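Local coordinates for protein anti-restriction endonuclease (Enterobacteria phage T4, PDB 3WX4) that mimics DNA, inhibiting DNA binding by the bacterial histone-like protein H-NS and, strongly, the host McrA endonuclease, so helping the phage evade restriction, at residues T12-D16 with I17-L21; V33-L36 with V37-H41; N70-D73 with V74-T77. All coordinates share one frame; numbering follows the deposited sequence.

The three contacts lie in series along one chain and build up the alpha/beta fold of this DNA mimic: contact 1 is the turn from strand 2-14 into helix 16-24, contact 2 is the middle of helix 26-43, and contact 3 is the capped start of helix 71-84. Their centres are 14 to 16 Å apart, yet their apolar sides meet. Leu-18 CD1 of contact 1 lies 3.9 Å from Leu-36 CD2 of contact 2, Phe-13 CD2 packs 3.5 Å from Leu-75 CD2 of contact 3, and Leu-40 CD2 reaches Thr-77 CG2 at 4.2 Å. Contacts 1 and 3 both also border the second subunit.

Contact 1: T12-D16 with I17-L21; sequences TFKID and ILEKL
The junction where strand 2-14 ends and helix 16-24 begins is built by Ile-15, the N-cap residue, whose carbonyl oxygen takes the amide of Glu-19 in the first full helical bond (Glu-19 N to Ile-15 O 3.0 Å, N-H...O 162°). The amide of Leu-18 adds a weak, bent bond to the same oxygen, and Lys-20 N continues the helix onto Asp-16 O. On the buried side Ile-15 and Leu-18 lie side by side and point the same way, with CG2 of Ile-15 3.8 Å from Leu-18 CD1. Phe-61 of the central strand touches both, and Ile-32 and Leu-36 of helix 26-43 close over Leu-18. Across the outer side, Lys-14 and Glu-19 reach for each other with extended chains, CG anti to the backbone N in both (chi1 179° and 173°). They do not form a direct salt bridge: NZ of Lys-14 stops 4.0 Å from Glu-19 OE1, and a water bridges them. A second water hydrogen-bonds to this carboxylate oxygen and to Asp-16 O, so OE1 accepts two water hydrogens and the acid is tied to the first turn. The closest side-chain approach of the pair is Lys-14 CE to Glu-19 OE1, at 3.2 Å.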
ATOM      1  N   THR A  12     -11.626  -9.088  -0.400  1.00 35.44           N
ATOM      2  CA  THR A  12     -11.412  -9.975  -1.538  1.00 35.41           C
ATOM      3  C   THR A  12     -12.376  -9.424  -2.567  1.00 34.37           C
ATOM      4  O   THR A  12     -13.605  -9.433  -2.375  1.00 36.07           O
ATOM      5  CB  THR A  12     -11.759 -11.415  -1.224  1.00 35.46           C
ATOM      6  OG1 THR A  12     -10.824 -11.910  -0.285  1.00 33.36           O
ATOM      7  CG2 THR A  12     -11.685 -12.259  -2.476  1.00 34.22           C
ATOM      8  N   PHE A  13     -11.823  -8.885  -3.634  1.00 33.38           N
ATOM      9  CA  PHE A  13     -12.618  -8.297  -4.688  1.00 33.61           C
ATOM     10  C   PHE A  13     -12.572  -9.252  -5.882  1.00 35.11           C
ATOM     11  O   PHE A  13     -11.484  -9.559  -6.362  1.00 34.43           O
ATOM     12  CB  PHE A  13     -12.000  -6.943  -5.071  1.00 35.97           C
ATOM     13  CG  PHE A  13     -12.805  -6.174  -6.062  1.00 38.80           C
ATOM     14  CD1 PHE A  13     -12.203  -5.632  -7.196  1.00 39.66           C
ATOM     15  CD2 PHE A  13     -14.177  -5.967  -5.861  1.00 40.41           C
ATOM     16  CE1 PHE A  13     -12.930  -4.898  -8.126  1.00 41.57           C
ATOM     17  CE2 PHE A  13     -14.938  -5.229  -6.772  1.00 40.64           C
ATOM     18  CZ  PHE A  13     -14.320  -4.681  -7.924  1.00 43.07           C
ATOM     19  N   LYS A  14     -13.727  -9.729  -6.342  1.00 32.60           N
ATOM     20  CA  LYS A  14     -13.774 -10.630  -7.492  1.00 33.89           C
ATOM     21  C   LYS A  14     -14.017  -9.826  -8.721  1.00 34.34           C
ATOM     22  O   LYS A  14     -14.944  -9.017  -8.765  1.00 35.02           O
ATOM     23  CB  LYS A  14     -14.904 -11.638  -7.330  1.00 35.97           C
ATOM     24  CG  LYS A  14     -15.089 -12.635  -8.484  1.00 35.54           C
ATOM     25  CD  LYS A  14     -16.077 -13.732  -7.978  1.00 38.45           C
ATOM     26  CE  LYS A  14     -16.680 -14.502  -9.101  1.00 39.68           C
ATOM     27  NZ  LYS A  14     -17.812 -15.302  -8.603  1.00 43.53           N
ATOM     28  N   ILE A  15     -13.183 -10.009  -9.736  1.00 30.07           N
ATOM     29  CA  ILE A  15     -13.377  -9.273 -10.942  1.00 29.84           C
ATOM     30  C   ILE A  15     -13.805 -10.315 -11.929  1.00 32.72           C
ATOM     31  O   ILE A  15     -12.985 -11.066 -12.492  1.00 29.16           O
ATOM     32  CB  ILE A  15     -12.090  -8.524 -11.350  1.00 29.24           C
ATOM     33  CG1 ILE A  15     -11.690  -7.559 -10.238  1.00 30.96           C
ATOM     34  CG2 ILE A  15     -12.318  -7.747 -12.616  1.00 26.77           C
ATOM     35  CD1 ILE A  15     -10.398  -6.778 -10.513  1.00 32.01           C
ATOM     36  N   ASP A  16     -15.124 -10.417 -12.114  1.00 32.63           N
ATOM     37  CA  ASP A  16     -15.679 -11.423 -13.024  1.00 33.47           C
ATOM     38  C   ASP A  16     -15.033 -11.559 -14.425  1.00 31.95           C
ATOM     39  O   ASP A  16     -14.696 -12.681 -14.860  1.00 32.17           O
ATOM     40  CB  ASP A  16     -17.170 -11.165 -13.247  1.00 36.08           C
ATOM     41  CG  ASP A  16     -18.020 -11.268 -11.939  1.00 43.64           C
ATOM     42  OD1 ASP A  16     -17.568 -11.825 -10.884  1.00 45.47           O
ATOM     43  OD2 ASP A  16     -19.188 -10.788 -12.009  1.00 45.62           O
ATOM     44  N   ILE A  17     -14.900 -10.450 -15.152  1.00 30.72           N
ATOM     45  CA  ILE A  17     -14.366 -10.559 -16.492  1.00 31.20           C
ATOM     46  C   ILE A  17     -12.921 -11.094 -16.505  1.00 31.35           C
ATOM     47  O   ILE A  17     -12.518 -11.750 -17.480  1.00 30.96           O
ATOM     48  CB  ILE A  17     -14.466  -9.231 -17.272  1.00 31.97           C
ATOM     49  CG1 ILE A  17     -14.422  -9.532 -18.752  1.00 34.35           C
ATOM     50  CG2 ILE A  17     -13.330  -8.249 -16.891  1.00 34.59           C
ATOM     51  CD1 ILE A  17     -14.898  -8.357 -19.662  1.00 38.00           C
ATOM     52  N   LEU A  18     -12.167 -10.846 -15.433  1.00 29.35           N
ATOM     53  CA  LEU A  18     -10.763 -11.349 -15.396  1.00 28.59           C
ATOM     54  C   LEU A  18     -10.776 -12.808 -15.052  1.00 29.97           C
ATOM     55  O   LEU A  18      -9.947 -13.578 -15.585  1.00 27.08           O
ATOM     56  CB  LEU A  18      -9.888 -10.601 -14.372  1.00 27.38           C
ATOM     57  CG  LEU A  18      -9.375  -9.256 -14.931  1.00 26.83           C
ATOM     58  CD1 LEU A  18      -8.757  -8.441 -13.751  1.00 26.65           C
ATOM     59  CD2 LEU A  18      -8.345  -9.469 -16.101  1.00 29.06           C
ATOM     60  N   GLU A  19     -11.688 -13.207 -14.143  1.00 28.35           N
ATOM     61  CA  GLU A  19     -11.783 -14.629 -13.817  1.00 29.25           C
ATOM     62  C   GLU A  19     -12.153 -15.398 -15.101  1.00 30.13           C
ATOM     63  O   GLU A  19     -11.597 -16.467 -15.378  1.00 28.52           O
ATOM     64  CB  GLU A  19     -12.862 -14.902 -12.770  1.00 29.11           C
ATOM     65  CG  GLU A  19     -13.100 -16.389 -12.530  1.00 28.87           C
ATOM     66  CD  GLU A  19     -14.161 -16.650 -11.472  1.00 29.72           C
ATOM     67  OE1 GLU A  19     -15.245 -16.000 -11.600  1.00 30.48           O
ATOM     68  OE2 GLU A  19     -13.906 -17.472 -10.558  1.00 29.06           O
ATOM     69  N   LYS A  20     -13.082 -14.874 -15.894  1.00 29.37           N
ATOM     70  CA  LYS A  20     -13.438 -15.549 -17.120  1.00 31.17           C
ATOM     71  C   LYS A  20     -12.282 -15.574 -18.133  1.00 32.70           C
ATOM     72  O   LYS A  20     -12.161 -16.539 -18.898  1.00 29.59           O
ATOM     73  CB  LYS A  20     -14.647 -14.895 -17.782  1.00 34.14           C
ATOM     74  CG  LYS A  20     -15.938 -15.386 -17.221  1.00 39.13           C
ATOM     75  CD  LYS A  20     -17.081 -14.472 -17.646  1.00 44.21           C
ATOM     76  CE  LYS A  20     -18.407 -15.240 -17.608  1.00 49.66           C
ATOM     77  NZ  LYS A  20     -18.444 -16.363 -18.658  1.00 51.91           N
ATOM     78  N   LEU A  21     -11.503 -14.488 -18.205  1.00 29.70           N
ATOM     79  CA  LEU A  21     -10.368 -14.473 -19.132  1.00 29.37           C
ATOM     80  C   LEU A  21      -9.362 -15.568 -18.729  1.00 28.60           C
ATOM     81  O   LEU A  21      -8.789 -16.277 -19.598  1.00 31.08           O
ATOM     82  CB  LEU A  21      -9.667 -13.109 -19.099  1.00 27.69           C
ATOM     83  CG  LEU A  21      -8.483 -13.026 -20.090  1.00 29.00           C
ATOM     84  CD1 LEU A  21      -9.017 -13.062 -21.487  1.00 28.43           C
ATOM     85  CD2 LEU A  21      -7.679 -11.758 -19.848  1.00 27.26           C
TER
HETATM   86  O   HOH W   1     -17.486 -17.011 -10.793  0.50 22.52           O
HETATM   87  O   HOH W   2     -16.568 -14.850 -13.464  1.00 32.05           O

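Contact 2: V33-L36 with V37-H41; sequences VNEL and VEELH
Leu-36 and Leu-40, one turn apart in the middle of the amphipathic helix 26-43, form the tightly packed side of this contact. They lie alongside each other and point the same way, methyl CD1 of Leu-36 3.8 Å from CD1 of Leu-40. Leu-40 also folds back over the preceding turn, its CG 3.2 Å from the carbonyl oxygen of Leu-36, because its CG stands beside the backbone N (chi1 -74°). Val-37 does likewise, resting CG2 3.3 Å from Val-33 O. This inner side faces helix 71-84 through Tyr-81, which touches both leucines, and the sheet through Phe-61, which touches both valines.

The outer side is looser and acidic. Glu-35 and Glu-39 run side by side with their carboxylate planes stacked 11° apart, and OE1 of Glu-35 is 4.0 Å from OE1 of Glu-39. Two negative charges so near should repel, which would probably raise the proton affinity of one of them; the hydrogen bond between Tyr-85 OH and Glu-35 OE2 probably offsets part of the cost. Glu-38 carries a third acid toward solvent. Such a cluster of acids is consistent with a surface that imitates the DNA backbone. Beneath it the helix is regular, and its straightest bond across the contact joins Glu-39 N to Glu-35 O (2.8 Å, N-H...O 168°).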
ATOM      1  N   VAL A  33      -3.006  -9.194 -15.631  1.00 29.40           N
ATOM      2  CA  VAL A  33      -3.116  -8.985 -14.222  1.00 31.69           C
ATOM      3  C   VAL A  33      -1.848  -8.429 -13.602  1.00 33.55           C
ATOM      4  O   VAL A  33      -1.888  -7.652 -12.622  1.00 30.26           O
ATOM      5  CB  VAL A  33      -3.523 -10.284 -13.538  1.00 35.01           C
ATOM      6  CG1 VAL A  33      -3.127 -10.273 -12.126  1.00 38.85           C
ATOM      7  CG2 VAL A  33      -4.996 -10.431 -13.676  1.00 34.30           C
ATOM      8  N   ASN A  34      -0.707  -8.800 -14.168  1.00 31.96           N
ATOM      9  CA  ASN A  34       0.509  -8.294 -13.542  1.00 34.06           C
ATOM     10  C   ASN A  34       0.779  -6.801 -13.917  1.00 34.10           C
ATOM     11  O   ASN A  34       1.359  -6.075 -13.115  1.00 33.26           O
ATOM     12  CB  ASN A  34       1.669  -9.250 -13.845  1.00 34.68           C
ATOM     13  CG  ASN A  34       1.643 -10.498 -12.906  1.00 35.84           C
ATOM     14  OD1 ASN A  34       2.129 -10.431 -11.740  1.00 36.81           O
ATOM     15  ND2 ASN A  34       1.011 -11.611 -13.371  1.00 35.99           N
ATOM     16  N   GLU A  35       0.360  -6.372 -15.110  1.00 33.60           N
ATOM     17  CA  GLU A  35       0.506  -4.969 -15.493  1.00 34.54           C
ATOM     18  C   GLU A  35      -0.536  -4.179 -14.717  1.00 34.86           C
ATOM     19  O   GLU A  35      -0.262  -3.070 -14.247  1.00 35.54           O
ATOM     20  CB  GLU A  35       0.286  -4.748 -16.978  1.00 35.43           C
ATOM     21  CG  GLU A  35       0.392  -3.272 -17.348  1.00 40.25           C
ATOM     22  CD  GLU A  35       0.125  -2.971 -18.823  1.00 46.76           C
ATOM     23  OE1 GLU A  35       1.116  -2.826 -19.560  1.00 50.07           O
ATOM     24  OE2 GLU A  35      -1.063  -2.865 -19.273  1.00 50.36           O
ATOM     25  N   LEU A  36      -1.718  -4.772 -14.525  1.00 33.75           N
ATOM     26  CA  LEU A  36      -2.768  -4.095 -13.790  1.00 33.92           C
ATOM     27  C   LEU A  36      -2.332  -3.744 -12.370  1.00 33.14           C
ATOM     28  O   LEU A  36      -2.466  -2.577 -11.895  1.00 33.34           O
ATOM     29  CB  LEU A  36      -4.042  -4.954 -13.776  1.00 35.10           C
ATOM     30  CG  LEU A  36      -5.177  -4.475 -12.866  1.00 35.07           C
ATOM     31  CD1 LEU A  36      -5.774  -3.201 -13.457  1.00 36.84           C
ATOM     32  CD2 LEU A  36      -6.286  -5.583 -12.802  1.00 34.22           C
ATOM     33  N   VAL A  37      -1.807  -4.732 -11.668  1.00 29.85           N
ATOM     34  CA  VAL A  37      -1.354  -4.559 -10.303  1.00 29.24           C
ATOM     35  C   VAL A  37      -0.187  -3.581 -10.256  1.00 32.28           C
ATOM     36  O   VAL A  37      -0.085  -2.749  -9.368  1.00 32.06           O
ATOM     37  CB  VAL A  37      -0.914  -5.941  -9.712  1.00 29.40           C
ATOM     38  CG1 VAL A  37      -0.179  -5.756  -8.406  1.00 30.32           C
ATOM     39  CG2 VAL A  37      -2.214  -6.797  -9.463  1.00 30.44           C
ATOM     40  N   GLU A  38       0.698  -3.667 -11.226  1.00 33.40           N
ATOM     41  CA  GLU A  38       1.845  -2.770 -11.191  1.00 35.47           C
ATOM     42  C   GLU A  38       1.409  -1.316 -11.406  1.00 35.27           C
ATOM     43  O   GLU A  38       1.854  -0.418 -10.673  1.00 34.94           O
ATOM     44  CB  GLU A  38       2.835  -3.175 -12.267  1.00 37.91           C
ATOM     45  CG  GLU A  38       4.042  -2.257 -12.318  1.00 43.15           C
ATOM     46  CD  GLU A  38       5.008  -2.762 -13.337  1.00 46.80           C
ATOM     47  OE1 GLU A  38       5.479  -3.916 -13.172  1.00 44.85           O
ATOM     48  OE2 GLU A  38       5.255  -2.025 -14.318  1.00 49.70           O
ATOM     49  N   GLU A  39       0.548  -1.092 -12.393  1.00 34.36           N
ATOM     50  CA  GLU A  39       0.081   0.257 -12.683  1.00 36.79           C
ATOM     51  C   GLU A  39      -0.762   0.824 -11.567  1.00 35.18           C
ATOM     52  O   GLU A  39      -0.656   2.024 -11.293  1.00 35.40           O
ATOM     53  CB  GLU A  39      -0.687   0.343 -14.021  1.00 39.11           C
ATOM     54  CG  GLU A  39       0.259   0.331 -15.229  1.00 46.79           C
ATOM     55  CD  GLU A  39      -0.436   0.587 -16.596  1.00 50.56           C
ATOM     56  OE1 GLU A  39       0.299   0.555 -17.642  1.00 51.55           O
ATOM     57  OE2 GLU A  39      -1.692   0.799 -16.617  1.00 49.08           O
ATOM     58  N   LEU A  40      -1.594   0.009 -10.929  1.00 33.96           N
ATOM     59  CA  LEU A  40      -2.409   0.515  -9.821  1.00 35.15           C
ATOM     60  C   LEU A  40      -1.493   0.965  -8.685  1.00 37.34           C
ATOM     61  O   LEU A  40      -1.747   1.984  -8.032  1.00 37.62           O
ATOM     62  CB  LEU A  40      -3.398  -0.537  -9.315  1.00 33.57           C
ATOM     63  CG  LEU A  40      -4.602  -0.786 -10.265  1.00 34.26           C
ATOM     64  CD1 LEU A  40      -5.324  -2.095  -9.855  1.00 32.38           C
ATOM     65  CD2 LEU A  40      -5.601   0.433 -10.227  1.00 33.21           C
ATOM     66  N   HIS A  41      -0.428   0.219  -8.442  1.00 37.26           N
ATOM     67  CA  HIS A  41       0.505   0.601  -7.400  1.00 39.97           C
ATOM     68  C   HIS A  41       1.329   1.823  -7.789  1.00 40.66           C
ATOM     69  O   HIS A  41       1.677   2.640  -6.934  1.00 39.72           O
ATOM     70  CB  HIS A  41       1.447  -0.557  -7.070  1.00 41.13           C
ATOM     71  CG  HIS A  41       0.811  -1.594  -6.207  1.00 43.76           C
ATOM     72  ND1 HIS A  41       1.197  -2.919  -6.214  1.00 43.80           N
ATOM     73  CD2 HIS A  41      -0.187  -1.492  -5.293  1.00 45.10           C
ATOM     74  CE1 HIS A  41       0.466  -3.587  -5.335  1.00 44.88           C
ATOM     75  NE2 HIS A  41      -0.380  -2.744  -4.760  1.00 45.67           N
TER

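Contact 3: N70-D73 with V74-T77; sequences NIDD and VLKT
Helix 71-84 starts at Asn-70, whose carbonyl oxygen lies in the first turn and accepts the amide of Val-74 (Val-74 N to Asn-70 O 3.3 Å), the donor in the carbonyl plane. The following i to i+4 bonds run from Leu-75 N, Lys-76 N and Thr-77 N to the carbonyls of Ile-71, Asp-72 and Asp-73.

Asn-70 is the N-cap: its side-chain OD1 reaches forward to accept from Asp-72 N at 3.0 Å, a bent bond (N-H...O 133°) with the donor tilted from the amide plane. On the inner side Ile-71 sends CD1 over the next turn, crossing Val-74 at 4.2 Å from its CB and coming within 4.4 Å of Leu-75 CD2. CG1 of Ile-71 stands anti to the backbone N (chi1 -173°), and the bend at chi2 (53°) brings CD1 over. Val-74 also presses its CB to 3.3 Å from the carbonyl oxygen of Ile-71. Val-63 of strand 60-65 lies against Ile-71 and Val-74, while Ile-2 of the second subunit packs on Ile-71 and Leu-75, joining the helix start to the dimer interface.

Outward the surface is polar. The extended Lys-76 chain keeps NZ 5.1 Å from Asp-73 OD1, and a water spans the gap, accepting from NZ at 3.1 Å and giving a weak bond to the carboxylate. Asp-72 and Asp-73 lie in the first turn, where their negative charges would probably be stabilised by the positive end of the helix dipole, which is consistent with two adjacent acids being accommodated at the helix start.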
ATOM      1  N   ASN A  70     -11.773   5.233   1.334  1.00 46.20           N
ATOM      2  CA  ASN A  70     -13.066   4.587   1.120  1.00 47.04           C
ATOM      3  C   ASN A  70     -12.908   3.364   0.200  1.00 45.17           C
ATOM      4  O   ASN A  70     -12.585   3.530  -0.962  1.00 45.99           O
ATOM      5  CB  ASN A  70     -14.001   5.580   0.439  1.00 48.96           C
ATOM      6  CG  ASN A  70     -15.422   5.096   0.405  1.00 53.68           C
ATOM      7  OD1 ASN A  70     -15.698   3.886   0.341  1.00 54.21           O
ATOM      8  ND2 ASN A  70     -16.355   6.049   0.437  1.00 56.66           N
ATOM      9  N   ILE A  71     -13.176   2.169   0.698  1.00 43.61           N
ATOM     10  CA  ILE A  71     -13.015   0.976  -0.140  1.00 44.99           C
ATOM     11  C   ILE A  71     -13.771   1.112  -1.455  1.00 46.16           C
ATOM     12  O   ILE A  71     -13.235   0.803  -2.508  1.00 45.86           O
ATOM     13  CB  ILE A  71     -13.468  -0.306   0.597  1.00 43.84           C
ATOM     14  CG1 ILE A  71     -13.136  -1.568  -0.237  1.00 44.29           C
ATOM     15  CG2 ILE A  71     -14.943  -0.250   0.832  1.00 45.30           C
ATOM     16  CD1 ILE A  71     -11.682  -1.623  -0.667  1.00 41.13           C
ATOM     17  N   ASP A  72     -15.002   1.624  -1.429  1.00 46.42           N
ATOM     18  CA  ASP A  72     -15.743   1.738  -2.686  1.00 46.61           C
ATOM     19  C   ASP A  72     -15.069   2.638  -3.704  1.00 45.32           C
ATOM     20  O   ASP A  72     -15.199   2.419  -4.930  1.00 45.74           O
ATOM     21  CB  ASP A  72     -17.183   2.153  -2.400  1.00 50.28           C
ATOM     22  CG  ASP A  72     -17.871   1.151  -1.497  1.00 54.50           C
ATOM     23  OD1 ASP A  72     -17.854  -0.057  -1.842  1.00 55.46           O
ATOM     24  OD2 ASP A  72     -18.397   1.539  -0.424  1.00 58.08           O
ATOM     25  N   ASP A  73     -14.333   3.647  -3.243  1.00 43.15           N
ATOM     26  CA  ASP A  73     -13.619   4.459  -4.224  1.00 42.82           C
ATOM     27  C   ASP A  73     -12.475   3.631  -4.851  1.00 42.27           C
ATOM     28  O   ASP A  73     -12.148   3.806  -6.042  1.00 41.90           O
ATOM     29  CB  ASP A  73     -13.023   5.722  -3.598  1.00 45.81           C
ATOM     30  CG  ASP A  73     -14.116   6.724  -3.153  1.00 49.35           C
ATOM     31  OD1 ASP A  73     -15.137   6.847  -3.890  1.00 48.73           O
ATOM     32  OD2 ASP A  73     -13.935   7.353  -2.081  1.00 49.48           O
ATOM     33  N   VAL A  74     -11.857   2.781  -4.040  1.00 39.66           N
ATOM     34  CA  VAL A  74     -10.767   1.951  -4.538  1.00 40.36           C
ATOM     35  C   VAL A  74     -11.306   1.027  -5.635  1.00 38.22           C
ATOM     36  O   VAL A  74     -10.683   0.876  -6.679  1.00 39.53           O
ATOM     37  CB  VAL A  74     -10.121   1.069  -3.423  1.00 40.09           C
ATOM     38  CG1 VAL A  74      -9.054   0.122  -4.068  1.00 33.66           C
ATOM     39  CG2 VAL A  74      -9.437   1.972  -2.324  1.00 39.60           C
ATOM     40  N   LEU A  75     -12.477   0.441  -5.422  1.00 39.09           N
ATOM     41  CA  LEU A  75     -13.013  -0.458  -6.431  1.00 37.70           C
ATOM     42  C   LEU A  75     -13.292   0.260  -7.729  1.00 39.07           C
ATOM     43  O   LEU A  75     -13.094  -0.287  -8.786  1.00 37.65           O
ATOM     44  CB  LEU A  75     -14.260  -1.166  -5.901  1.00 39.29           C
ATOM     45  CG  LEU A  75     -13.976  -1.897  -4.565  1.00 41.08           C
ATOM     46  CD1 LEU A  75     -15.250  -2.592  -4.080  1.00 42.35           C
ATOM     47  CD2 LEU A  75     -12.843  -2.914  -4.710  1.00 42.99           C
ATOM     48  N   LYS A  76     -13.738   1.515  -7.668  1.00 39.59           N
ATOM     49  CA  LYS A  76     -14.034   2.235  -8.876  1.00 39.23           C
ATOM     50  C   LYS A  76     -12.765   2.457  -9.654  1.00 38.71           C
ATOM     51  O   LYS A  76     -12.757   2.403 -10.886  1.00 39.83           O
ATOM     52  CB  LYS A  76     -14.636   3.620  -8.570  1.00 43.43           C
ATOM     53  CG  LYS A  76     -16.145   3.675  -8.411  1.00 48.59           C
ATOM     54  CD  LYS A  76     -16.541   5.179  -8.260  1.00 53.49           C
ATOM     55  CE  LYS A  76     -18.058   5.398  -8.100  1.00 55.96           C
ATOM     56  NZ  LYS A  76     -18.358   6.883  -7.886  1.00 58.54           N
ATOM     57  N   THR A  77     -11.697   2.780  -8.935  1.00 38.99           N
ATOM     58  CA  THR A  77     -10.432   3.037  -9.583  1.00 37.32           C
ATOM     59  C   THR A  77      -9.952   1.729 -10.253  1.00 36.16           C
ATOM     60  O   THR A  77      -9.516   1.728 -11.398  1.00 35.89           O
ATOM     61  CB  THR A  77      -9.394   3.506  -8.557  1.00 39.25           C
ATOM     62  OG1 THR A  77      -9.818   4.752  -7.987  1.00 39.82           O
ATOM     63  CG2 THR A  77      -8.012   3.733  -9.232  1.00 38.38           C
TER
HETATM   64  O   HOH W   3     -15.542   7.767  -7.099  1.00 74.33           O